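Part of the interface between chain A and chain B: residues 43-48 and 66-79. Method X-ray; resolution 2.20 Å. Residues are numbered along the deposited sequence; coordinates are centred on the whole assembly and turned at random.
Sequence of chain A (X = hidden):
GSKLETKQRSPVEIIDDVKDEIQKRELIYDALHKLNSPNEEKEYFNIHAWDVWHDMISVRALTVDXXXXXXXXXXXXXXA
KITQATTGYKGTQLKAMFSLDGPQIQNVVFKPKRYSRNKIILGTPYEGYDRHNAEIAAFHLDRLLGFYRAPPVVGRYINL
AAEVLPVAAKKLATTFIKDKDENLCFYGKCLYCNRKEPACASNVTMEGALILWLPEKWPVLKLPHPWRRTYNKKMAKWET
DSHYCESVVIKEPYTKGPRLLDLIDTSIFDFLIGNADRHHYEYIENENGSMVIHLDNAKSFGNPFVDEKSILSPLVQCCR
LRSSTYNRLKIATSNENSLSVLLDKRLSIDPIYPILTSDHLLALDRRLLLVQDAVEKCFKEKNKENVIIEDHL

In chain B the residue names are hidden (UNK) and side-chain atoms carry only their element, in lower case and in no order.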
ATOM      1  N   GLU A  43      19.905   6.312 -11.918  1.00 91.54           N
ATOM      2  CA  GLU A  43      18.552   5.769 -11.979  1.00 94.26           C
ATOM      3  C   GLU A  43      17.716   6.230 -10.784  1.00 91.61           C
ATOM      4  O   GLU A  43      18.258   6.667  -9.766  1.00 88.39           O
ATOM      5  CB  GLU A  43      18.592   4.246 -12.071  1.00 98.20           C
ATOM      6  CG  GLU A  43      17.480   3.657 -12.927  1.00 99.78           C
ATOM      7  CD  GLU A  43      17.606   2.156 -13.082  1.00101.05           C
ATOM      8  OE1 GLU A  43      18.745   1.682 -13.287  1.00103.09           O
ATOM      9  OE2 GLU A  43      16.577   1.450 -12.987  1.00 96.19           O
ATOM     10  N   TYR A  44      16.392   6.137 -10.920  1.00 88.31           N
ATOM     11  CA  TYR A  44      15.473   6.861 -10.055  1.00 83.11           C
ATOM     12  C   TYR A  44      14.403   5.944  -9.471  1.00 77.62           C
ATOM     13  O   TYR A  44      13.991   4.962 -10.096  1.00 82.85           O
ATOM     14  CB  TYR A  44      14.805   7.997 -10.847  1.00 77.92           C
ATOM     15  CG  TYR A  44      15.787   9.038 -11.333  1.00 76.11           C
ATOM     16  CD1 TYR A  44      16.345   9.957 -10.456  1.00 75.65           C
ATOM     17  CD2 TYR A  44      16.177   9.081 -12.670  1.00 75.09           C
ATOM     18  CE1 TYR A  44      17.250  10.902 -10.892  1.00 80.42           C
ATOM     19  CE2 TYR A  44      17.086  10.023 -13.119  1.00 76.87           C
ATOM     20  CZ  TYR A  44      17.620  10.932 -12.223  1.00 81.57           C
ATOM     21  OH  TYR A  44      18.526  11.877 -12.647  1.00 81.25           O
ATOM     22  N   PHE A  45      13.972   6.280  -8.249  1.00 61.22           N
ATOM     23  CA  PHE A  45      12.806   5.687  -7.590  1.00 51.36           C
ATOM     24  C   PHE A  45      12.998   4.217  -7.210  1.00 47.69           C
ATOM     25  O   PHE A  45      12.036   3.448  -7.215  1.00 50.71           O
ATOM     26  CB  PHE A  45      11.553   5.827  -8.465  1.00 49.57           C
ATOM     27  CG  PHE A  45      11.245   7.241  -8.870  1.00 43.31           C
ATOM     28  CD1 PHE A  45      10.699   8.137  -7.968  1.00 43.61           C
ATOM     29  CD2 PHE A  45      11.483   7.668 -10.167  1.00 43.38           C
ATOM     30  CE1 PHE A  45      10.416   9.439  -8.350  1.00 51.34           C
ATOM     31  CE2 PHE A  45      11.203   8.961 -10.554  1.00 41.85           C
ATOM     32  CZ  PHE A  45      10.667   9.850  -9.644  1.00 48.16           C
ATOM     33  N   ASN A  46      14.209   3.804  -6.848  1.00 47.55           N
ATOM     34  CA  ASN A  46      14.478   2.401  -6.553  1.00 46.51           C
ATOM     35  C   ASN A  46      14.302   2.107  -5.065  1.00 41.61           C
ATOM     36  O   ASN A  46      14.869   2.800  -4.216  1.00 42.13           O
ATOM     37  CB  ASN A  46      15.889   2.032  -7.004  1.00 51.08           C
ATOM     38  CG  ASN A  46      15.990   1.866  -8.509  1.00 60.10           C
ATOM     39  OD1 ASN A  46      15.016   1.516  -9.176  1.00 63.56           O
ATOM     40  ND2 ASN A  46      17.172   2.127  -9.053  1.00 71.31           N
ATOM     41  N   ILE A  47      13.536   1.060  -4.759  1.00 37.63           N
ATOM     42  CA  ILE A  47      13.415   0.511  -3.409  1.00 37.90           C
ATOM     43  C   ILE A  47      13.660  -0.989  -3.491  1.00 38.96           C
ATOM     44  O   ILE A  47      13.046  -1.672  -4.319  1.00 38.51           O
ATOM     45  CB  ILE A  47      12.030   0.793  -2.797  1.00 34.88           C
ATOM     46  CG1 ILE A  47      11.676   2.280  -2.931  1.00 35.26           C
ATOM     47  CG2 ILE A  47      11.983   0.331  -1.336  1.00 29.33           C
ATOM     48  CD1 ILE A  47      10.274   2.624  -2.472  1.00 29.27           C
ATOM     49  N   HIS A  48      14.559  -1.505  -2.654  1.00 31.74           N
ATOM     50  CA  HIS A  48      14.826  -2.936  -2.683  1.00 35.76           C
ATOM     51  C   HIS A  48      13.817  -3.705  -1.838  1.00 30.97           C
ATOM     52  O   HIS A  48      13.367  -3.234  -0.788  1.00 32.64           O
ATOM     53  CB  HIS A  48      16.239  -3.267  -2.211  1.00 34.25           C
ATOM     54  CG  HIS A  48      16.640  -4.675  -2.524  1.00 37.17           C
ATOM     55  ND1 HIS A  48      16.363  -5.733  -1.684  1.00 31.91           N
ATOM     56  CD2 HIS A  48      17.246  -5.210  -3.613  1.00 35.74           C
ATOM     57  CE1 HIS A  48      16.808  -6.852  -2.227  1.00 35.67           C
ATOM     58  NE2 HIS A  48      17.347  -6.563  -3.398  1.00 32.71           N
TER
ATOM     59  N   UNK B  66       1.738   4.825   0.481  1.00 36.86           N
ATOM     60  CA  UNK B  66       2.812   3.882   0.186  1.00 31.51           C
ATOM     61  C   UNK B  66       3.800   4.462  -0.817  1.00 27.58           C
ATOM     62  O   UNK B  66       3.449   4.706  -1.977  1.00 37.26           O
ATOM     63  c   UNK B  66       2.233   2.577  -0.357  1.00 25.68           C
ATOM     64  o   UNK B  66       3.265   1.775  -0.911  1.00 28.80           O
ATOM     65  N   UNK B  67       5.046   4.659  -0.378  1.00 30.58           N
ATOM     66  CA  UNK B  67       6.096   5.092  -1.293  1.00 28.38           C
ATOM     67  C   UNK B  67       6.406   4.028  -2.331  1.00 30.50           C
ATOM     68  O   UNK B  67       6.799   4.360  -3.455  1.00 30.22           O
ATOM     69  c   UNK B  67       7.263   6.758   0.218  1.00 45.92           C
ATOM     70  c   UNK B  67       7.370   5.442  -0.528  1.00 39.71           C
ATOM     71  o   UNK B  67       6.290   7.508  -0.016  1.00 44.39           O
ATOM     72  o   UNK B  67       8.164   7.044   1.034  1.00 51.90           O
ATOM     73  N   UNK B  68       6.257   2.751  -1.975  1.00 24.91           N
ATOM     74  CA  UNK B  68       6.529   1.690  -2.937  1.00 23.54           C
ATOM     75  C   UNK B  68       5.590   1.812  -4.126  1.00 21.97           C
ATOM     76  O   UNK B  68       6.017   1.741  -5.284  1.00 27.05           O
ATOM     77  c   UNK B  68       6.580  -0.776  -3.304  1.00 24.03           C
ATOM     78  c   UNK B  68       6.420   0.308  -2.269  1.00 28.11           C
ATOM     79  c   UNK B  68       7.478   0.161  -1.196  1.00 34.07           C
ATOM     80  N   UNK B  69       4.299   2.023  -3.858  1.00 23.44           N
ATOM     81  CA  UNK B  69       3.333   2.135  -4.944  1.00 31.88           C
ATOM     82  C   UNK B  69       3.550   3.405  -5.762  1.00 33.46           C
ATOM     83  O   UNK B  69       3.485   3.369  -6.997  1.00 26.20           O
ATOM     84  o   UNK B  69      -0.717   1.366  -4.117  1.00 52.40           O
ATOM     85  c   UNK B  69       0.071   0.638  -3.479  1.00 40.19           C
ATOM     86  c   UNK B  69       1.910   2.095  -4.394  1.00 29.52           C
ATOM     87  o   UNK B  69      -0.312  -0.222  -2.664  1.00 37.33           O
ATOM     88  c   UNK B  69       1.562   0.798  -3.708  1.00 39.31           C
ATOM     89  N   UNK B  70       3.810   4.535  -5.098  1.00 27.07           N
ATOM     90  CA  UNK B  70       3.954   5.793  -5.828  1.00 26.23           C
ATOM     91  C   UNK B  70       5.260   5.813  -6.616  1.00 24.64           C
ATOM     92  O   UNK B  70       5.275   6.184  -7.796  1.00 28.69           O
ATOM     93  c   UNK B  70       3.838   6.991  -4.866  1.00 25.21           C
ATOM     94  c   UNK B  70       2.388   7.140  -4.422  1.00 25.99           C
ATOM     95  c   UNK B  70       1.460   7.587  -5.545  1.00 34.21           C
ATOM     96  c   UNK B  70       4.258   8.271  -5.549  1.00 27.15           C
ATOM     97  N   UNK B  71       6.370   5.391  -5.994  1.00 24.98           N
ATOM     98  CA  UNK B  71       7.640   5.338  -6.715  1.00 29.01           C
ATOM     99  C   UNK B  71       7.559   4.387  -7.898  1.00 30.20           C
ATOM    100  O   UNK B  71       8.197   4.623  -8.932  1.00 30.73           O
ATOM    101  o   UNK B  71      10.572   8.776  -2.013  1.00 56.95           O
ATOM    102  c   UNK B  71       8.440   7.002  -4.401  1.00 33.45           C
ATOM    103  c   UNK B  71      10.966   6.798  -3.287  1.00 38.24           C
ATOM    104  c   UNK B  71       8.876   7.948  -3.478  1.00 37.03           C
ATOM    105  c   UNK B  71      10.521   5.854  -4.212  1.00 40.63           C
ATOM    106  c   UNK B  71       9.255   5.946  -4.787  1.00 32.72           C
ATOM    107  c   UNK B  71      10.139   7.839  -2.927  1.00 43.35           C
ATOM    108  c   UNK B  71       8.780   4.907  -5.787  1.00 30.38           C
ATOM    109  N   UNK B  72       6.794   3.306  -7.758  1.00 30.06           N
ATOM    110  CA  UNK B  72       6.584   2.397  -8.878  1.00 27.29           C
ATOM    111  C   UNK B  72       5.906   3.115 -10.038  1.00 27.27           C
ATOM    112  O   UNK B  72       6.301   2.950 -11.197  1.00 25.06           O
ATOM    113  c   UNK B  72       5.755   1.198  -8.414  1.00 26.19           C
ATOM    114  c   UNK B  72       4.856  -1.102  -8.825  1.00 39.51           C
ATOM    115  c   UNK B  72       5.525   0.120  -9.458  1.00 30.86           C
ATOM    116  c   UNK B  72       4.524  -2.162  -9.863  1.00 34.70           C
ATOM    117  n   UNK B  72       5.721  -2.942 -10.290  1.00 34.31           N
ATOM    118  N   UNK B  73       4.901   3.939  -9.741  1.00 25.17           N
ATOM    119  CA  UNK B  73       4.196   4.658 -10.798  1.00 27.78           C
ATOM    120  C   UNK B  73       5.080   5.753 -11.391  1.00 23.85           C
ATOM    121  O   UNK B  73       5.193   5.881 -12.615  1.00 25.36           O
ATOM    122  c   UNK B  73       2.864   5.210 -10.261  1.00 27.04           C
ATOM    123  c   UNK B  73       2.196   6.106 -11.291  1.00 23.77           C
ATOM    124  c   UNK B  73       1.946   4.057  -9.899  1.00 25.15           C
ATOM    125  N   UNK B  74       5.749   6.536 -10.537  1.00 20.93           N
ATOM    126  CA  UNK B  74       6.609   7.616 -11.028  1.00 23.38           C
ATOM    127  C   UNK B  74       7.733   7.076 -11.905  1.00 26.60           C
ATOM    128  O   UNK B  74       8.056   7.659 -12.949  1.00 27.42           O
ATOM    129  c   UNK B  74       6.881   9.951  -7.863  1.00 17.82           C
ATOM    130  c   UNK B  74       5.174   9.905  -9.722  1.00 20.88           C
ATOM    131  c   UNK B  74       6.185   9.085  -8.912  1.00 20.61           C
ATOM    132  c   UNK B  74       7.191   8.403  -9.848  1.00 19.39           C
ATOM    133  N   UNK B  75       8.349   5.965 -11.490  1.00 26.32           N
ATOM    134  CA  UNK B  75       9.430   5.371 -12.272  1.00 25.29           C
ATOM    135  C   UNK B  75       8.945   4.968 -13.656  1.00 22.00           C
ATOM    136  O   UNK B  75       9.655   5.154 -14.650  1.00 26.26           O
ATOM    137  c   UNK B  75      11.758   2.376 -11.362  1.00 48.08           C
ATOM    138  c   UNK B  75      10.011   4.168 -11.530  1.00 35.28           C
ATOM    139  c   UNK B  75      11.214   3.523 -12.208  1.00 39.16           C
ATOM    140  c   UNK B  75      12.946   1.691 -12.023  1.00 54.43           C
ATOM    141  n   UNK B  75      14.093   2.620 -12.227  1.00 61.39           N
ATOM    142  N   UNK B  76       7.736   4.416 -13.745  1.00 24.11           N
ATOM    143  CA  UNK B  76       7.204   4.047 -15.051  1.00 28.06           C
ATOM    144  C   UNK B  76       6.912   5.277 -15.902  1.00 27.33           C
ATOM    145  O   UNK B  76       7.205   5.282 -17.102  1.00 29.26           O
ATOM    146  c   UNK B  76       5.947   3.199 -14.888  1.00 21.72           C
ATOM    147  N   UNK B  77       6.316   6.321 -15.310  1.00 23.17           N
ATOM    148  CA  UNK B  77       6.121   7.570 -16.046  1.00 23.02           C
ATOM    149  C   UNK B  77       7.448   8.127 -16.528  1.00 27.06           C
ATOM    150  O   UNK B  77       7.536   8.697 -17.625  1.00 27.19           O
ATOM    151  c   UNK B  77       3.309  10.943 -14.300  1.00 16.56           C
ATOM    152  c   UNK B  77       4.021   8.265 -14.733  1.00 17.57           C
ATOM    153  s   UNK B  77       3.451   9.375 -13.431  1.00 24.14           S
ATOM    154  c   UNK B  77       5.419   8.616 -15.177  1.00 20.46           C
ATOM    155  N   UNK B  78       8.489   7.986 -15.707  1.00 24.20           N
ATOM    156  CA  UNK B  78       9.790   8.556 -16.021  1.00 24.87           C
ATOM    157  C   UNK B  78      10.448   7.863 -17.211  1.00 31.71           C
ATOM    158  O   UNK B  78      11.179   8.508 -17.972  1.00 26.18           O
ATOM    159  o   UNK B  78      12.030   8.722 -15.113  1.00 34.83           O
ATOM    160  c   UNK B  78      10.683   8.477 -14.785  1.00 23.51           C
ATOM    161  N   UNK B  79      10.209   6.561 -17.395  1.00 30.91           N
ATOM    162  CA  UNK B  79      10.945   5.793 -18.393  1.00 32.17           C
ATOM    163  C   UNK B  79      10.097   5.199 -19.512  1.00 31.45           C
ATOM    164  O   UNK B  79      10.676   4.702 -20.484  1.00 33.62           O
ATOM    165  c   UNK B  79      11.721   4.650 -17.720  1.00 31.01           C
ATOM    166  o   UNK B  79      10.830   3.768 -17.062  1.00 36.08           O
TER

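Position 66 carries one carbon and one oxygen. The oxygen accepts from the backbone N of position 69 at 3.1 Å, capping the helix that starts at 67, and nothing on chain A is within reach: Ser B66. Position 67 has two carbons, the second bearing two oxygens, so it is Asp B67; its backbone O lies 4.0 Å from CD1 of Ile A47, a marginal touch.

At position 68 one carbon carries two more, the beta-branched fork of valine, and Val B68 sets its CG2 3.9 Å from CD1 of Ile A47. Position 69 shows three carbons, the third holding two oxygens; its CA-to-CB bond points away from chain A, and it is Glu B69. Position 70 has four carbons forked at the first, one arm two carbons long. That is Ile B70, buried but not against this stretch.

Position 71 is one carbon, then a six-membered carbon ring bearing an oxygen, which makes it Tyr B71. Its CB sits 4.0 Å from CB of Phe A45, and its CD2 is 3.7 Å from CD1 of Ile A47. The edge of the Phe A45 ring approaches the face of the tyrosine ring, with centroids 5.8 Å apart and planes at 72°.

Position 72 runs four carbons in a row to a nitrogen; it starts away from chain A and makes no contact, as Lys B72. Position 73, one carbon carrying two, is Val B73, out of reach. Position 74 also has four carbons, but the fork comes at the second, so it is leucine rather than isoleucine. The CB of Leu B74 lies 3.8 Å from the centroid of the Phe A45 ring, only 16° off its normal, a CH-pi contact, while its CD1 meets CE1 of Phe A45 at 3.6 Å.

Position 75 is again four carbons ending in nitrogen, but here the chain reaches across: Lys B75. Its NZ forms a salt bridge with OE2 of Glu A43 at 2.8 Å, donates to the backbone O of Tyr A44 at 3.2 Å, and makes a weak hydrogen bond to OD1 of Asn A46 at 3.4 Å. Position 76, a single carbon pointing away, is Ala B76. Position 77 has two carbons, a sulfur and a carbon, unbranched: Met B77, out of reach. Position 78, one carbon and one oxygen, is Ser B78, whose CB lies 4.3 Å from CE2 of Phe A45. Position 79 has the same atoms; its oxygen donates to the backbone O of Lys B75 at 3.0 Å, and it is Ser B79.

The rule is a helix read in steps of three and four: 68, 71, 75 and 78, with 74 alongside, meet a short irregular segment. Phe A45 is the main apolar plug, and Ile A47 extends the packing toward the helix start. Beside this apolar patch, one extended lysine gathers a carboxylate, a carbonyl and an amide oxygen, adding polar bonds to the close packing.

Chain B, residues 66-79: SDVEIYKVLKAMSS
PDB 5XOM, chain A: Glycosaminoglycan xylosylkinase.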